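Local coordinates for protein mannan endo-1,4-beta-mannosidase (Bacillus subtilis, PDB 3CBW) that hydrolyses internal beta-1,4-mannosidic linkages of mannan, galactomannan and glucomannan, taking part in glucomannan degradation, at residues 12-16 / 17-21; 24-27 / 28-32; 185-188 / 189-193; 262-265 / 266-269. The protein carries 3 engineered substitutions. All blocks are in the same frame, centred on the assembly; numbering follows the deposited sequence.

Contact 1: residues 12-16 / 17-21; sequences VSPVN and PNAQQ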
loop_
_atom_site.group_PDB
_atom_site.type_symbol
_atom_site.label_atom_id
_atom_site.label_comp_id
_atom_site.label_asym_id
_atom_site.label_seq_id
_atom_site.Cartn_x
_atom_site.Cartn_y
_atom_site.Cartn_z
ATOM N N VAL A 12 -2.566 0.060 -20.218
ATOM C CA VAL A 12 -3.246 -0.164 -18.948
ATOM C C VAL A 12 -3.611 1.206 -18.399
ATOM O O VAL A 12 -2.747 2.065 -18.259
ATOM C CB VAL A 12 -2.368 -0.960 -17.972
ATOM C CG1 VAL A 12 -3.042 -1.065 -16.613
ATOM C CG2 VAL A 12 -2.113 -2.355 -18.555
ATOM N N SER A 13 -4.904 1.410 -18.152
ATOM C CA SER A 13 -5.428 2.687 -17.680
ATOM C C SER A 13 -5.904 2.531 -16.250
ATOM O O SER A 13 -6.418 1.478 -15.887
ATOM C CB SER A 13 -6.609 3.130 -18.557
ATOM O OG SER A 13 -6.200 3.380 -19.885
ATOM N N PRO A 14 -5.768 3.594 -15.436
ATOM C CA PRO A 14 -6.329 3.561 -14.088
ATOM C C PRO A 14 -7.824 3.228 -14.104
ATOM O O PRO A 14 -8.535 3.546 -15.072
ATOM C CB PRO A 14 -6.129 4.998 -13.597
ATOM C CG PRO A 14 -4.956 5.494 -14.355
ATOM C CD PRO A 14 -5.076 4.873 -15.710
ATOM N N VAL A 15 -8.306 2.608 -13.034
ATOM C CA VAL A 15 -9.732 2.327 -12.929
ATOM C C VAL A 15 -10.567 3.597 -12.859
ATOM O O VAL A 15 -11.698 3.609 -13.344
ATOM C CB VAL A 15 -10.086 1.383 -11.758
ATOM C CG1 VAL A 15 -9.446 0.033 -11.985
ATOM C CG2 VAL A 15 -9.690 1.967 -10.416
ATOM N N ASN A 16 -10.028 4.664 -12.278
ATOM C CA ASN A 16 -10.739 5.937 -12.253
ATOM C C ASN A 16 -10.729 6.546 -13.658
ATOM O O ASN A 16 -9.666 6.915 -14.159
ATOM C CB ASN A 16 -10.054 6.865 -11.257
ATOM C CG ASN A 16 -10.650 8.255 -11.244
ATOM O OD1 ASN A 16 -11.617 8.544 -11.943
ATOM N ND2 ASN A 16 -10.106 9.113 -10.409
ATOM N N PRO A 17 -11.915 6.678 -14.298
ATOM C CA PRO A 17 -11.947 7.163 -15.683
ATOM C C PRO A 17 -11.479 8.609 -15.843
ATOM O O PRO A 17 -11.131 9.021 -16.939
ATOM C CB PRO A 17 -13.429 7.027 -16.076
ATOM C CG PRO A 17 -14.168 7.065 -14.824
ATOM C CD PRO A 17 -13.273 6.407 -13.788
ATOM N N ASN A 18 -11.466 9.360 -14.753
ATOM C CA ASN A 18 -11.070 10.761 -14.773
ATOM C C ASN A 18 -9.687 10.987 -14.195
ATOM O O ASN A 18 -9.344 12.104 -13.821
ATOM C CB ASN A 18 -12.121 11.590 -14.047
ATOM C CG ASN A 18 -13.467 11.511 -14.726
ATOM O OD1 ASN A 18 -14.450 11.049 -14.135
ATOM N ND2 ASN A 18 -13.506 11.887 -15.991
ATOM N N ALA A 19 -8.878 9.936 -14.140
ATOM C CA ALA A 19 -7.516 10.055 -13.635
ATOM C C ALA A 19 -6.729 11.121 -14.391
ATOM O O ALA A 19 -6.845 11.257 -15.617
ATOM C CB ALA A 19 -6.808 8.718 -13.731
ATOM N N GLN A 20 -5.931 11.875 -13.646
ATOM C CA GLN A 20 -5.006 12.859 -14.207
ATOM C C GLN A 20 -4.026 12.191 -15.169
ATOM O O GLN A 20 -3.670 11.012 -15.002
ATOM C CB GLN A 20 -4.218 13.532 -13.083
ATOM C CG GLN A 20 -5.054 14.410 -12.161
ATOM C CD GLN A 20 -4.225 15.144 -11.119
ATOM O OE1 GLN A 20 -3.169 14.678 -10.693
ATOM N NE2 GLN A 20 -4.716 16.299 -10.695
ATOM N N GLN A 21 -3.566 12.958 -16.161
ATOM C CA GLN A 21 -2.647 12.426 -17.162
ATOM C C GLN A 21 -1.407 11.807 -16.531
ATOM O O GLN A 21 -0.985 10.744 -16.945
ATOM C CB GLN A 21 -2.250 13.498 -18.187
ATOM C CG GLN A 21 -1.347 12.979 -19.317
ATOM C CD GLN A 21 -1.957 11.820 -20.084
ATOM O OE1 GLN A 21 -3.003 11.961 -20.720
ATOM N NE2 GLN A 21 -1.310 10.668 -20.027
HETATM O O HOH W 1 -13.980 9.753 -11.596
#

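Contact 2: residues 24-27 / 28-32; sequences KTVM and NWLAH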
loop_
_atom_site.group_PDB
_atom_site.type_symbol
_atom_site.label_atom_id
_atom_site.label_comp_id
_atom_site.label_asym_id
_atom_site.label_seq_id
_atom_site.Cartn_x
_atom_site.Cartn_y
_atom_site.Cartn_z
ATOM N N LYS A 24 -2.304 8.455 -15.193
ATOM C CA LYS A 24 -2.460 7.524 -16.320
ATOM C C LYS A 24 -1.111 7.039 -16.840
ATOM O O LYS A 24 -0.928 5.846 -17.078
ATOM C CB LYS A 24 -3.257 8.179 -17.454
ATOM C CG LYS A 24 -4.704 8.484 -17.090
ATOM C CD LYS A 24 -5.495 9.047 -18.266
ATOM C CE LYS A 24 -6.046 7.943 -19.146
ATOM N NZ LYS A 24 -6.801 8.465 -20.316
ATOM N N THR A 25 -0.176 7.962 -17.023
ATOM C CA THR A 25 1.144 7.614 -17.535
ATOM C C THR A 25 1.877 6.673 -16.585
ATOM O O THR A 25 2.400 5.642 -17.001
ATOM C CB THR A 25 1.955 8.880 -17.781
ATOM O OG1 THR A 25 1.322 9.600 -18.841
ATOM C CG2 THR A 25 3.382 8.551 -18.168
ATOM N N VAL A 26 1.886 7.015 -15.304
ATOM C CA VAL A 26 2.560 6.193 -14.312
ATOM C C VAL A 26 1.929 4.802 -14.243
ATOM O O VAL A 26 2.647 3.803 -14.166
ATOM C CB VAL A 26 2.559 6.888 -12.932
ATOM C CG1 VAL A 26 2.909 5.916 -11.799
ATOM C CG2 VAL A 26 3.515 8.070 -12.957
ATOM N N MET A 27 0.600 4.717 -14.290
ATOM C CA MET A 27 -0.038 3.411 -14.203
ATOM C C MET A 27 0.354 2.524 -15.387
ATOM O O MET A 27 0.674 1.343 -15.211
ATOM C CB MET A 27 -1.564 3.548 -14.135
ATOM C CG MET A 27 -2.267 2.222 -13.887
ATOM S SD MET A 27 -1.886 1.446 -12.260
ATOM C CE MET A 27 -1.369 -0.203 -12.807
ATOM N N ASN A 28 0.309 3.072 -16.598
ATOM C CA ASN A 28 0.697 2.299 -17.766
ATOM C C ASN A 28 2.166 1.880 -17.692
ATOM O O ASN A 28 2.535 0.752 -18.047
ATOM C CB ASN A 28 0.420 3.080 -19.057
ATOM C CG ASN A 28 0.560 2.210 -20.285
ATOM O OD1 ASN A 28 0.037 1.105 -20.320
ATOM N ND2 ASN A 28 1.271 2.698 -21.287
ATOM N N TRP A 29 3.018 2.801 -17.258
ATOM C CA TRP A 29 4.437 2.520 -17.097
ATOM C C TRP A 29 4.675 1.398 -16.077
ATOM O O TRP A 29 5.413 0.448 -16.347
ATOM C CB TRP A 29 5.150 3.813 -16.718
ATOM C CG TRP A 29 6.632 3.720 -16.566
ATOM C CD1 TRP A 29 7.576 3.869 -17.547
ATOM C CD2 TRP A 29 7.351 3.498 -15.349
ATOM N NE1 TRP A 29 8.832 3.743 -17.008
ATOM C CE2 TRP A 29 8.723 3.532 -15.660
ATOM C CE3 TRP A 29 6.964 3.297 -14.012
ATOM C CZ2 TRP A 29 9.711 3.329 -14.699
ATOM C CZ3 TRP A 29 7.940 3.113 -13.056
ATOM C CH2 TRP A 29 9.301 3.129 -13.401
ATOM N N LEU A 30 4.027 1.483 -14.917
ATOM C CA LEU A 30 4.166 0.447 -13.886
ATOM C C LEU A 30 3.755 -0.925 -14.430
ATOM O O LEU A 30 4.465 -1.912 -14.230
ATOM C CB LEU A 30 3.323 0.787 -12.646
ATOM C CG LEU A 30 3.833 1.910 -11.738
ATOM C CD1 LEU A 30 2.743 2.249 -10.726
ATOM C CD2 LEU A 30 5.131 1.526 -11.021
ATOM N N ALA A 31 2.628 -0.973 -15.135
ATOM C CA ALA A 31 2.078 -2.240 -15.567
ATOM C C ALA A 31 2.999 -2.957 -16.544
ATOM O O ALA A 31 2.992 -4.190 -16.630
ATOM C CB ALA A 31 0.729 -2.031 -16.201
ATOM N N HIS A 32 3.793 -2.185 -17.282
ATOM C CA HIS A 32 4.677 -2.763 -18.297
ATOM C C HIS A 32 6.071 -3.146 -17.800
ATOM O O HIS A 32 6.867 -3.706 -18.568
ATOM C CB HIS A 32 4.802 -1.824 -19.496
ATOM C CG HIS A 32 3.603 -1.821 -20.388
ATOM N ND1 HIS A 32 2.470 -1.090 -20.114
ATOM C CD2 HIS A 32 3.376 -2.444 -21.569
ATOM C CE1 HIS A 32 1.589 -1.272 -21.082
ATOM N NE2 HIS A 32 2.116 -2.088 -21.978
#

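Contact 3: residues 185-188 / 189-193; sequences GLTS and YNQKD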
loop_
_atom_site.group_PDB
_atom_site.type_symbol
_atom_site.label_atom_id
_atom_site.label_comp_id
_atom_site.label_asym_id
_atom_site.label_seq_id
_atom_site.Cartn_x
_atom_site.Cartn_y
_atom_site.Cartn_z
ATOM N N GLY A 185 -11.165 -6.568 8.985
ATOM C CA GLY A 185 -10.849 -7.894 8.438
ATOM C C GLY A 185 -11.714 -9.018 8.998
ATOM O O GLY A 185 -12.819 -8.794 9.497
ATOM N N LEU A 186 -11.218 -10.246 8.890
ATOM C CA LEU A 186 -11.882 -11.402 9.477
ATOM C C LEU A 186 -11.787 -11.348 10.999
ATOM O O LEU A 186 -10.984 -10.607 11.557
ATOM C CB LEU A 186 -11.247 -12.696 8.959
ATOM C CG LEU A 186 -11.548 -13.083 7.517
ATOM C CD1 LEU A 186 -10.774 -14.348 7.162
ATOM C CD2 LEU A 186 -13.047 -13.294 7.318
ATOM N N THR A 187 -12.596 -12.163 11.666
ATOM C CA THR A 187 -12.672 -12.109 13.125
ATOM C C THR A 187 -11.981 -13.279 13.822
ATOM O O THR A 187 -11.631 -13.187 14.999
ATOM C CB THR A 187 -14.120 -11.997 13.621
ATOM O OG1 THR A 187 -14.878 -13.114 13.149
ATOM C CG2 THR A 187 -14.746 -10.683 13.133
ATOM N N SER A 188 -11.819 -14.381 13.098
ATOM C CA SER A 188 -11.108 -15.542 13.598
ATOM C C SER A 188 -10.145 -16.041 12.535
ATOM O O SER A 188 -10.427 -15.965 11.336
ATOM C CB SER A 188 -12.082 -16.664 13.968
ATOM O OG SER A 188 -12.717 -16.410 15.212
ATOM N N TYR A 189 -9.029 -16.572 13.009
ATOM C CA TYR A 189 -7.938 -17.089 12.199
ATOM C C TYR A 189 -8.420 -18.014 11.094
ATOM O O TYR A 189 -8.944 -19.099 11.366
ATOM C CB TYR A 189 -6.999 -17.836 13.146
ATOM C CG TYR A 189 -5.808 -18.503 12.519
ATOM C CD1 TYR A 189 -4.599 -17.827 12.404
ATOM C CD2 TYR A 189 -5.869 -19.831 12.084
ATOM C CE1 TYR A 189 -3.480 -18.442 11.843
ATOM C CE2 TYR A 189 -4.748 -20.454 11.508
ATOM C CZ TYR A 189 -3.562 -19.747 11.399
ATOM O OH TYR A 189 -2.442 -20.326 10.847
ATOM N N ASN A 190 -8.232 -17.585 9.843
ATOM C CA ASN A 190 -8.575 -18.399 8.656
ATOM C C ASN A 190 -10.008 -18.927 8.645
ATOM O O ASN A 190 -10.292 -19.969 8.064
ATOM C CB ASN A 190 -7.572 -19.546 8.456
ATOM C CG ASN A 190 -6.257 -19.067 7.879
ATOM O OD1 ASN A 190 -6.197 -18.023 7.217
ATOM N ND2 ASN A 190 -5.200 -19.843 8.088
ATOM N N GLN A 191 -10.910 -18.190 9.270
ATOM C CA GLN A 191 -12.301 -18.593 9.362
ATOM C C GLN A 191 -13.098 -17.848 8.307
ATOM O O GLN A 191 -13.283 -16.631 8.397
ATOM C CB GLN A 191 -12.833 -18.305 10.767
ATOM C CG GLN A 191 -14.299 -18.675 10.989
ATOM C CD GLN A 191 -14.909 -17.949 12.177
ATOM O OE1 GLN A 191 -15.236 -16.763 12.099
ATOM N NE2 GLN A 191 -15.075 -18.666 13.282
ATOM N N LYS A 192 -13.561 -18.576 7.300
ATOM C CA LYS A 192 -14.369 -17.970 6.255
ATOM C C LYS A 192 -15.689 -17.521 6.866
ATOM O O LYS A 192 -16.307 -18.253 7.638
ATOM C CB LYS A 192 -14.602 -18.941 5.095
ATOM C CG LYS A 192 -15.047 -18.249 3.810
ATOM C CD LYS A 192 -15.190 -19.228 2.661
ATOM C CE LYS A 192 -15.487 -18.478 1.372
ATOM N NZ LYS A 192 -15.514 -19.381 0.190
ATOM N N ASP A 193 -16.074 -16.289 6.570
ATOM C CA ASP A 193 -17.327 -15.703 7.022
ATOM C C ASP A 193 -17.827 -14.990 5.779
ATOM O O ASP A 193 -17.292 -13.950 5.388
ATOM C CB ASP A 193 -17.032 -14.748 8.193
ATOM C CG ASP A 193 -18.267 -13.991 8.708
ATOM O OD1 ASP A 193 -19.272 -13.872 7.989
ATOM O OD2 ASP A 193 -18.196 -13.465 9.840
HETATM O O HOH W 2 -15.027 -15.424 14.499
HETATM O O HOH W 3 -15.365 -12.827 10.281
HETATM O O HOH W 4 -13.666 -14.963 10.567
#

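Contact 4: residues 262-265 / 266-269; sequences DQLT and ALNK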
loop_
_atom_site.group_PDB
_atom_site.type_symbol
_atom_site.label_atom_id
_atom_site.label_comp_id
_atom_site.label_asym_id
_atom_site.label_seq_id
_atom_site.Cartn_x
_atom_site.Cartn_y
_atom_site.Cartn_z
ATOM N N ASP A 262 0.240 -16.697 -7.485
ATOM C CA ASP A 262 -0.495 -17.263 -8.613
ATOM C C ASP A 262 -1.937 -16.765 -8.643
ATOM O O ASP A 262 -2.414 -16.323 -9.682
ATOM C CB ASP A 262 -0.491 -18.793 -8.548
ATOM C CG ASP A 262 0.869 -19.395 -8.857
ATOM O OD1 ASP A 262 1.694 -18.723 -9.504
ATOM O OD2 ASP A 262 1.080 -20.574 -8.486
ATOM N N GLN A 263 -2.602 -16.841 -7.489
ATOM C CA GLN A 263 -4.002 -16.408 -7.307
ATOM C C GLN A 263 -4.205 -14.933 -7.654
ATOM O O GLN A 263 -5.194 -14.556 -8.289
ATOM C CB GLN A 263 -4.476 -16.616 -5.850
ATOM C CG GLN A 263 -4.440 -18.032 -5.279
ATOM C CD GLN A 263 -3.199 -18.285 -4.440
ATOM O OE1 GLN A 263 -2.079 -18.362 -4.966
ATOM N NE2 GLN A 263 -3.389 -18.422 -3.129
ATOM N N LEU A 264 -3.280 -14.081 -7.225
ATOM C CA LEU A 264 -3.433 -12.639 -7.433
ATOM C C LEU A 264 -3.067 -12.205 -8.844
ATOM O O LEU A 264 -3.792 -11.430 -9.459
ATOM C CB LEU A 264 -2.677 -11.845 -6.365
ATOM C CG LEU A 264 -3.287 -11.985 -4.968
ATOM C CD1 LEU A 264 -2.361 -11.343 -3.967
ATOM C CD2 LEU A 264 -4.687 -11.368 -4.886
ATOM N N THR A 265 -1.974 -12.734 -9.390
ATOM C CA THR A 265 -1.620 -12.399 -10.771
ATOM C C THR A 265 -2.712 -12.855 -11.752
ATOM O O THR A 265 -2.909 -12.228 -12.791
ATOM C CB THR A 265 -0.251 -12.970 -11.205
ATOM O OG1 THR A 265 -0.237 -14.387 -11.006
ATOM C CG2 THR A 265 0.884 -12.334 -10.419
ATOM N N ALA A 266 -3.442 -13.905 -11.382
ATOM C CA ALA A 266 -4.537 -14.428 -12.213
ATOM C C ALA A 266 -5.693 -13.425 -12.382
ATOM O O ALA A 266 -6.506 -13.546 -13.310
ATOM C CB ALA A 266 -5.055 -15.731 -11.633
ATOM N N LEU A 267 -5.761 -12.429 -11.495
ATOM C CA LEU A 267 -6.781 -11.384 -11.588
ATOM C C LEU A 267 -6.504 -10.384 -12.716
ATOM O O LEU A 267 -7.296 -9.474 -12.962
ATOM C CB LEU A 267 -6.912 -10.678 -10.234
ATOM C CG LEU A 267 -7.402 -11.572 -9.087
ATOM C CD1 LEU A 267 -7.407 -10.802 -7.759
ATOM C CD2 LEU A 267 -8.786 -12.156 -9.385
ATOM N N ASN A 268 -5.381 -10.553 -13.403
ATOM C CA ASN A 268 -4.992 -9.672 -14.507
ATOM C C ASN A 268 -4.842 -8.204 -14.076
ATOM O O ASN A 268 -5.317 -7.282 -14.738
ATOM C CB ASN A 268 -5.947 -9.822 -15.708
ATOM C CG ASN A 268 -5.341 -9.316 -17.009
ATOM O OD1 ASN A 268 -4.121 -9.362 -17.202
ATOM N ND2 ASN A 268 -6.191 -8.830 -17.908
ATOM N N LYS A 269 -4.189 -8.011 -12.933
ATOM C CA LYS A 269 -3.767 -6.694 -12.468
ATOM C C LYS A 269 -2.288 -6.814 -12.144
ATOM O O LYS A 269 -1.838 -7.893 -11.741
ATOM C CB LYS A 269 -4.507 -6.299 -11.184
ATOM C CG LYS A 269 -6.022 -6.193 -11.312
ATOM C CD LYS A 269 -6.455 -4.931 -12.033
ATOM C CE LYS A 269 -7.971 -4.832 -12.107
ATOM N NZ LYS A 269 -8.365 -3.488 -12.657
#

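Contact 1: residues 12-16 / 17-21
N16 folds over the residues that follow it, P17 to A19, in a local contact within the loop that leads into helix 21-32: a type I beta turn from N16 to A19 with an Asx turn built on the same asparagine. A19 N donates to N16 O at 3.1 Å, closing the beta turn, and N18 N donates to the side-chain N16 OD1 at 2.9 Å with an N-H...O angle of 156°. The second donor comes from above the carboxamide plane and not along a lone pair. With CG anti to the backbone N (chi1 175°), the carboxamide of N16 is carried beside its own carbonyl carbon and OD1 reaches over the next peptide. At the other end of the amide ND2 is bonded to D218, so the group is gripped at both ends and its rotation is fixed. A leucine in place of N16 could still close the backbone turn, but N18 N would probably lose its side-chain acceptor and D218 the amide donor. A water lies 2.7 Å from N16 OD1 and 2.9 Å from N18 OD1. On the apolar side the P14 ring meets the A19 methyl, with P14 CG 3.8 Å from A19 CB.

Contact 2: residues 24-27 / 28-32
Four successive backbone bonds from residues 28-31 back to residues 24-27 follow the i to i+4 pattern of an alpha helix, as in N28 N to K24 O at 3.1 Å and L30 N to V26 O at 2.8 Å, the latter with an N-H...O angle of 167°. One turn apart on the same face, V26 and L30 lie side by side and point the same way. V26 CG1, anti to the backbone N (chi1 165°), meets L30 CD1 at 3.8 Å. M27 and A31 pair more loosely, M27 CE standing 4.4 Å from A31 CB. W29 sets its CB 3.3 Å from T25 O, while its ring runs on to L340, I343 and L42. Further along, the H32 imidazole turns back on the helix: ND1 donates to N28 O at 2.8 Å, with that oxygen in the ring plane. H32 N reaches N28 O from the opposite face of the carbonyl, so two donors share this acceptor, while N28 OD1 takes V12 N. V26 and M27 rest on I221, and L30 on L42, both near the starts of their strands. This is a helix laid against the N-terminal ends of strands 41-49 and 220-224 of a TIM barrel.

Contact 3: residues 185-188 / 189-193
S188 and Q191 close a type II beta turn, S188 to Q191, and form the compact part of this local contact. The bond that defines it runs from Q191 N to S188 O at 3.1 Å, the donor sitting well above the carbonyl plane. N190, the third residue of the turn, has positive phi (53°), as the type II shape requires. S188 CB lies over the face of the Q191 carboxamide: it is 3.6 Å from Q191 CD and nearly as close to OE1 and NE2, which excludes an edge-on approach. Q191 CG stands anti to its backbone N (chi1 179°), swinging the extended chain back across S188. Both methyls of L186 touch the backbone oxygen of Q191, L186 CD2 standing 3.5 Å from Q191 O.

The hydroxyl side is looser and works through water. T187 OG1 is 3.8 Å from Q191 OE1, and one water spans the pair: it lies 2.7 Å from T187 OG1, is also bonded to S188 OG, and donates to Q191 OE1 at 2.8 Å. A second water bridges T187 OG1 to D193 OD2, donating to the carboxylate at 2.9 Å. A third accepts from S188 N and lies beside Q191 O and OE1.

D193 is the N-cap of helix 194-214: its OD1 takes R196 N, and OD2 is bonded to N131. The turn lies in the loop between strand 169-172 and that helix, with the Y189 side chain about 7 Å from that of W181, probably a substrate-binding residue, and L186 packed on F236 and R196.

Contact 4: residues 262-265 / 266-269
The C-terminal end of helix 261-265, where D262 to T265 meet A266 to N268, unwinds here into a type I beta turn from T265 to N268. A266 N donates to D262 O at 3.1 Å, still i to i+4, whereas L267 N to L264 O and N268 N to T265 O, both 3.0 Å, span three residues. In these shorter steps the donors stand far above the carbonyl planes (58° for L267 N). N268 then takes positive phi and ends the helical run. The A266 methyl lies against the D262 and Q263 carbonyl oxygens, A266 CB 3.3 Å from D262 O. L264 and L267 cross at an angle, with L264 CD2 4.0 Å from L267 CD1, while L267 CG lies 3.6 Å from L264 O. An alanine at L267 would keep the turn's backbone bonds but is likely to open a gap beside L264 CD2 and strip Y237 of a packing partner. T265 OG1, between the backbone N and the carbonyl carbon (chi1 56°), bonds back to Y261 O. L264 packs on V246 and L248 of strand 245-252 and on F271 of strand 271-278, while K269 NZ bonds to V243 O and A240 O, just before strand 245-252.

All four contacts are local and follow one another in series; none nests in or crosses another. Contact 1 closes the turn before helix 21-32, and contact 2 spans most of that helix. The two touch where the N-terminal loop folds back, V12 N standing 2.8 Å from N28 OD1. After strand 169-172, contact 3 closes a turn in the loop before helix 194-214, across the chain's centre from contact 2, their nearest atoms about 24 Å apart. Contact 4 closes helix 261-265 and leads into strand 271-278, which carries the probable nucleophile E275. It packs against the N-terminal loop, V15 CG1 lying 3.7 Å from K269 NZ, linking contacts 4, 1 and 2.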